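Local atomic coordinates of Mll7089 protein (Mesorhizobium loti, PDB entry 2OZ8), a protein that is of unproven function but resembles mandelate racemase and other enolase-superfamily enzymes, and probably binds magnesium and acts as a hydro-lyase. Residues D219-D231 with T243-L255. Residues are numbered along the deposited sequence; the frame is centred on the assembly and turned at random.
Sequences DLLWVEDPILRHD and TWTQINSGEYLDL
W222 and N248 meet inside the barrel, on the face of the sheet that also carries E224 and Q246. ND2 of N248 sits over one face of the indole, 3.1 Å from W222 CE2, with the amide plane tilted 54° to the ring. N248 CB lies over the five-membered ring, 3.8 Å from its centroid. CG of N248 is anti to the backbone N (chi1 -177°), which carries the amide across the indole. ND2 bonds to S294, while W222 NE1 donates to E224 OE1 within its own segment. E224 OE1 also pairs with K165.

Beneath these side chains, strands 222-224 and 246-249 run parallel. V223 N bonds to Q246 O at 2.9 Å, N248 N to V223 O, and D225 N to N248 O. On the outer face V223 CG1 packs on I247 CD1 at 3.5 Å, near helices 203-215 and 232-241. Helix 232-241 links the two strands in a beta-alpha-beta crossover of the TIM-barrel domain. T245 OG1 donates to L220 O at 2.7 Å, and Q246 NE2 donates to L221 O. Buried D225 is also closely packed. Its OD1 accepts from E251 N at 3.2 Å and weakly from G250 N.

The looser, solvent side starts at R229, which pairs with E199. R229 crosses Y252 at about a right angle, with its CD 3.6 Å from Y252 CB. It slides past L253, whose CD2 touches R229 CD, while exposed H230 barely touches L253. Water 3 accepts from R229 NE and bonds weakly to Y252 O.

Backbone bonds and the N248-indole contact thus hold the strands, with charged E224 paired to K165. E251 bonds to H273. E224 OE2 and E251 OE2 lie 5.6 Å apart. Such acidic groups at the strand ends are consistent with the magnesium binding expected of the family.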
loop_
_atom_site.group_PDB
_atom_site.type_symbol
_atom_site.label_atom_id
_atom_site.label_comp_id
_atom_site.label_asym_id
_atom_site.label_seq_id
_atom_site.Cartn_x
_atom_site.Cartn_y
_atom_site.Cartn_z
ATOM N N ASP A 219 -3.880 20.700 29.746
ATOM C CA ASP A 219 -4.060 19.311 29.427
ATOM C C ASP A 219 -5.448 19.087 28.806
ATOM O O ASP A 219 -6.450 19.384 29.426
ATOM C CB ASP A 219 -3.869 18.458 30.685
ATOM C CG ASP A 219 -2.376 18.219 31.025
ATOM O OD1 ASP A 219 -1.484 19.044 30.664
ATOM O OD2 ASP A 219 -2.076 17.167 31.653
ATOM N N LEU A 220 -5.489 18.552 27.581
ATOM C CA LEU A 220 -6.719 18.366 26.853
ATOM C C LEU A 220 -7.125 16.952 26.802
ATOM O O LEU A 220 -6.316 16.091 26.477
ATOM C CB LEU A 220 -6.590 18.848 25.416
ATOM C CG LEU A 220 -6.159 20.294 25.195
ATOM C CD1 LEU A 220 -5.938 20.522 23.721
ATOM C CD2 LEU A 220 -7.177 21.294 25.729
ATOM N N LEU A 221 -8.406 16.710 27.081
ATOM C CA LEU A 221 -9.057 15.433 26.789
ATOM C C LEU A 221 -9.159 15.128 25.290
ATOM O O LEU A 221 -8.853 14.006 24.841
ATOM C CB LEU A 221 -10.433 15.418 27.424
ATOM C CG LEU A 221 -11.143 14.082 27.428
ATOM C CD1 LEU A 221 -10.177 12.938 28.033
ATOM C CD2 LEU A 221 -12.484 14.204 28.140
ATOM N N TRP A 222 -9.580 16.101 24.496
ATOM C CA TRP A 222 -9.597 15.915 23.031
ATOM C C TRP A 222 -9.653 17.248 22.303
ATOM O O TRP A 222 -10.026 18.271 22.866
ATOM C CB TRP A 222 -10.697 14.944 22.528
ATOM C CG TRP A 222 -12.154 15.428 22.484
ATOM C CD1 TRP A 222 -12.650 16.474 21.769
ATOM C CD2 TRP A 222 -13.288 14.830 23.132
ATOM N NE1 TRP A 222 -14.013 16.591 21.941
ATOM C CE2 TRP A 222 -14.431 15.597 22.779
ATOM C CE3 TRP A 222 -13.455 13.723 23.964
ATOM C CZ2 TRP A 222 -15.730 15.284 23.246
ATOM C CZ3 TRP A 222 -14.701 13.423 24.411
ATOM C CH2 TRP A 222 -15.831 14.200 24.068
ATOM N N VAL A 223 -9.209 17.206 21.067
ATOM C CA VAL A 223 -9.376 18.299 20.140
ATOM C C VAL A 223 -10.342 17.788 19.065
ATOM O O VAL A 223 -10.185 16.687 18.515
ATOM C CB VAL A 223 -8.015 18.809 19.547
ATOM C CG1 VAL A 223 -7.205 17.683 18.917
ATOM C CG2 VAL A 223 -8.236 19.954 18.548
ATOM N N GLU A 224 -11.361 18.593 18.775
ATOM C CA GLU A 224 -12.422 18.172 17.901
ATOM C C GLU A 224 -12.349 18.874 16.561
ATOM O O GLU A 224 -12.172 20.064 16.526
ATOM C CB GLU A 224 -13.704 18.549 18.596
ATOM C CG GLU A 224 -14.893 17.704 18.215
ATOM C CD GLU A 224 -16.047 17.854 19.205
ATOM O OE1 GLU A 224 -15.834 17.839 20.456
ATOM O OE2 GLU A 224 -17.171 17.983 18.705
ATOM N N ASP A 225 -12.507 18.152 15.460
ATOM C CA ASP A 225 -12.437 18.731 14.130
ATOM C C ASP A 225 -11.350 19.815 13.924
ATOM O O ASP A 225 -11.661 20.925 13.516
ATOM C CB ASP A 225 -13.790 19.294 13.723
ATOM C CG ASP A 225 -14.894 18.309 13.909
ATOM O OD1 ASP A 225 -14.782 17.173 13.396
ATOM O OD2 ASP A 225 -15.895 18.658 14.589
ATOM N N PRO A 226 -10.064 19.482 14.164
ATOM C CA PRO A 226 -9.092 20.575 14.097
ATOM C C PRO A 226 -8.824 21.096 12.675
ATOM O O PRO A 226 -8.384 22.242 12.537
ATOM C CB PRO A 226 -7.816 19.955 14.683
ATOM C CG PRO A 226 -7.955 18.468 14.514
ATOM C CD PRO A 226 -9.450 18.161 14.474
ATOM N N ILE A 227 -9.119 20.296 11.638
ATOM C CA ILE A 227 -8.726 20.570 10.268
ATOM C C ILE A 227 -9.825 20.066 9.323
ATOM O O ILE A 227 -10.733 19.324 9.731
ATOM C CB ILE A 227 -7.326 19.879 9.892
ATOM C CG1 ILE A 227 -7.424 18.328 9.904
ATOM C CG2 ILE A 227 -6.168 20.332 10.808
ATOM C CD1 ILE A 227 -6.304 17.535 9.249
ATOM N N LEU A 228 -9.755 20.531 8.071
ATOM C CA LEU A 228 -10.538 20.027 6.947
ATOM C C LEU A 228 -10.849 18.576 7.100
ATOM O O LEU A 228 -9.953 17.763 7.148
ATOM C CB LEU A 228 -9.756 20.240 5.641
ATOM C CG LEU A 228 -10.633 20.415 4.415
ATOM C CD1 LEU A 228 -11.682 21.525 4.673
ATOM C CD2 LEU A 228 -9.830 20.715 3.148
ATOM N N ARG A 229 -12.118 18.234 7.192
ATOM C CA ARG A 229 -12.526 16.867 7.474
ATOM C C ARG A 229 -12.138 15.852 6.385
ATOM O O ARG A 229 -12.128 14.658 6.623
ATOM C CB ARG A 229 -14.018 16.827 7.630
ATOM C CG ARG A 229 -14.766 16.892 6.318
ATOM C CD ARG A 229 -16.153 17.388 6.578
ATOM N NE ARG A 229 -16.711 17.902 5.352
ATOM C CZ ARG A 229 -16.539 19.159 4.952
ATOM N NH1 ARG A 229 -15.833 19.996 5.707
ATOM N NH2 ARG A 229 -17.062 19.572 3.793
ATOM N N HIS A 230 -11.830 16.328 5.192
ATOM C CA HIS A 230 -11.450 15.455 4.126
ATOM C C HIS A 230 -9.939 15.215 4.139
ATOM O O HIS A 230 -9.432 14.406 3.349
ATOM C CB HIS A 230 -11.952 16.051 2.798
ATOM C CG HIS A 230 -13.455 16.166 2.730
ATOM N ND1 HIS A 230 -14.303 15.099 3.004
ATOM C CD2 HIS A 230 -14.261 17.223 2.432
ATOM C CE1 HIS A 230 -15.561 15.496 2.873
ATOM N NE2 HIS A 230 -15.565 16.780 2.531
ATOM N N ASP A 231 -9.220 15.899 5.051
ATOM C CA ASP A 231 -7.777 15.748 5.093
ATOM C C ASP A 231 -7.371 14.535 5.948
ATOM O O ASP A 231 -6.908 14.670 7.105
ATOM C CB ASP A 231 -7.076 17.011 5.558
ATOM C CG ASP A 231 -5.575 16.904 5.398
ATOM O OD1 ASP A 231 -5.108 15.947 4.745
ATOM O OD2 ASP A 231 -4.848 17.764 5.902
ATOM N N THR A 243 0.494 12.256 21.045
ATOM C CA THR A 243 0.439 11.126 21.906
ATOM C C THR A 243 -0.178 11.500 23.237
ATOM O O THR A 243 -0.371 10.613 24.089
ATOM C CB THR A 243 1.892 10.645 22.201
ATOM O OG1 THR A 243 2.598 11.725 22.764
ATOM C CG2 THR A 243 2.617 10.243 20.940
ATOM N N TRP A 244 -0.437 12.801 23.460
ATOM C CA TRP A 244 -0.945 13.292 24.757
ATOM C C TRP A 244 -2.471 13.613 24.761
ATOM O O TRP A 244 -3.038 13.945 25.806
ATOM C CB TRP A 244 -0.116 14.519 25.238
ATOM C CG TRP A 244 -0.147 15.669 24.241
ATOM C CD1 TRP A 244 -1.026 16.697 24.217
ATOM C CD2 TRP A 244 0.709 15.837 23.067
ATOM N NE1 TRP A 244 -0.785 17.511 23.119
ATOM C CE2 TRP A 244 0.276 17.017 22.404
ATOM C CE3 TRP A 244 1.810 15.126 22.550
ATOM C CZ2 TRP A 244 0.905 17.518 21.253
ATOM C CZ3 TRP A 244 2.435 15.612 21.358
ATOM C CH2 TRP A 244 1.976 16.800 20.736
ATOM N N THR A 245 -3.142 13.566 23.615
ATOM C CA THR A 245 -4.561 13.852 23.613
ATOM C C THR A 245 -5.205 13.146 22.458
ATOM O O THR A 245 -4.487 12.589 21.630
ATOM C CB THR A 245 -4.879 15.398 23.597
ATOM O OG1 THR A 245 -6.264 15.579 23.795
ATOM C CG2 THR A 245 -4.538 16.066 22.291
ATOM N N GLN A 246 -6.541 13.185 22.383
ATOM C CA GLN A 246 -7.300 12.480 21.343
ATOM C C GLN A 246 -7.769 13.405 20.231
ATOM O O GLN A 246 -8.104 14.549 20.501
ATOM C CB GLN A 246 -8.511 11.805 21.967
ATOM C CG GLN A 246 -8.173 10.590 22.856
ATOM C CD GLN A 246 -9.369 10.095 23.663
ATOM O OE1 GLN A 246 -9.812 8.975 23.503
ATOM N NE2 GLN A 246 -9.889 10.948 24.539
ATOM N N ILE A 247 -7.785 12.900 18.987
ATOM C CA ILE A 247 -8.264 13.626 17.839
ATOM C C ILE A 247 -9.688 13.180 17.538
ATOM O O ILE A 247 -9.928 12.051 17.092
ATOM C CB ILE A 247 -7.367 13.370 16.610
ATOM C CG1 ILE A 247 -5.866 13.617 16.929
ATOM C CG2 ILE A 247 -7.837 14.184 15.406
ATOM C CD1 ILE A 247 -5.491 15.096 17.234
ATOM N N ASN A 248 -10.647 14.071 17.760
ATOM C CA ASN A 248 -12.044 13.713 17.708
ATOM C C ASN A 248 -12.495 14.223 16.361
ATOM O O ASN A 248 -12.255 15.352 16.036
ATOM C CB ASN A 248 -12.750 14.360 18.919
ATOM C CG ASN A 248 -14.232 14.012 19.033
ATOM O OD1 ASN A 248 -14.924 13.919 18.045
ATOM N ND2 ASN A 248 -14.724 13.849 20.267
ATOM N N SER A 249 -13.119 13.388 15.550
ATOM C CA SER A 249 -13.389 13.748 14.155
ATOM C C SER A 249 -14.715 13.229 13.669
ATOM O O SER A 249 -15.205 12.237 14.153
ATOM C CB SER A 249 -12.316 13.185 13.222
ATOM O OG SER A 249 -12.133 14.079 12.137
ATOM N N GLY A 250 -15.292 13.922 12.709
ATOM C CA GLY A 250 -16.429 13.419 11.933
ATOM C C GLY A 250 -17.537 14.422 11.661
ATOM O O GLY A 250 -18.568 14.046 11.086
ATOM N N GLU A 251 -17.350 15.676 12.099
ATOM C CA GLU A 251 -18.348 16.744 11.870
ATOM C C GLU A 251 -18.528 16.942 10.370
ATOM O O GLU A 251 -17.562 16.849 9.604
ATOM C CB GLU A 251 -17.946 18.088 12.542
ATOM C CG GLU A 251 -19.046 19.194 12.625
ATOM C CD GLU A 251 -20.008 19.053 13.843
ATOM O OE1 GLU A 251 -20.444 17.914 14.082
ATOM O OE2 GLU A 251 -20.331 20.066 14.553
ATOM N N TYR A 252 -19.767 17.195 9.970
ATOM C CA TYR A 252 -20.106 17.566 8.594
ATOM C C TYR A 252 -20.110 16.354 7.669
ATOM O O TYR A 252 -20.243 16.495 6.446
ATOM C CB TYR A 252 -19.196 18.702 8.060
ATOM C CG TYR A 252 -19.138 19.897 8.994
ATOM C CD1 TYR A 252 -17.931 20.305 9.588
ATOM C CD2 TYR A 252 -20.314 20.603 9.319
ATOM C CE1 TYR A 252 -17.892 21.397 10.469
ATOM C CE2 TYR A 252 -20.285 21.687 10.184
ATOM C CZ TYR A 252 -19.082 22.079 10.760
ATOM O OH TYR A 252 -19.102 23.150 11.629
ATOM N N LEU A 253 -19.970 15.165 8.254
ATOM C CA LEU A 253 -19.946 13.946 7.471
ATOM C C LEU A 253 -21.266 13.223 7.651
ATOM O O LEU A 253 -21.821 13.201 8.758
ATOM C CB LEU A 253 -18.810 13.019 7.919
ATOM C CG LEU A 253 -17.306 13.313 7.810
ATOM C CD1 LEU A 253 -16.506 12.092 8.318
ATOM C CD2 LEU A 253 -16.910 13.661 6.400
ATOM N N ASP A 254 -21.759 12.609 6.577
ATOM C CA ASP A 254 -22.885 11.697 6.705
ATOM C C ASP A 254 -22.418 10.263 7.089
ATOM O O ASP A 254 -21.231 10.030 7.358
ATOM C CB ASP A 254 -23.755 11.725 5.431
ATOM C CG ASP A 254 -22.997 11.315 4.172
ATOM O OD1 ASP A 254 -21.874 10.795 4.240
ATOM O OD2 ASP A 254 -23.557 11.503 3.072
ATOM N N LEU A 255 -23.360 9.327 7.139
ATOM C CA LEU A 255 -23.117 7.930 7.492
ATOM C C LEU A 255 -22.034 7.326 6.628
ATOM O O LEU A 255 -21.117 6.653 7.140
ATOM C CB LEU A 255 -24.368 7.092 7.300
ATOM C CG LEU A 255 -24.703 6.074 8.393
ATOM C CD1 LEU A 255 -25.310 4.814 7.781
ATOM C CD2 LEU A 255 -23.548 5.729 9.303
HETATM O O HOH W 1 -3.431 16.511 27.415
HETATM O O HOH W 2 -11.123 17.237 11.514
HETATM O O HOH W 3 -18.593 16.809 3.558
#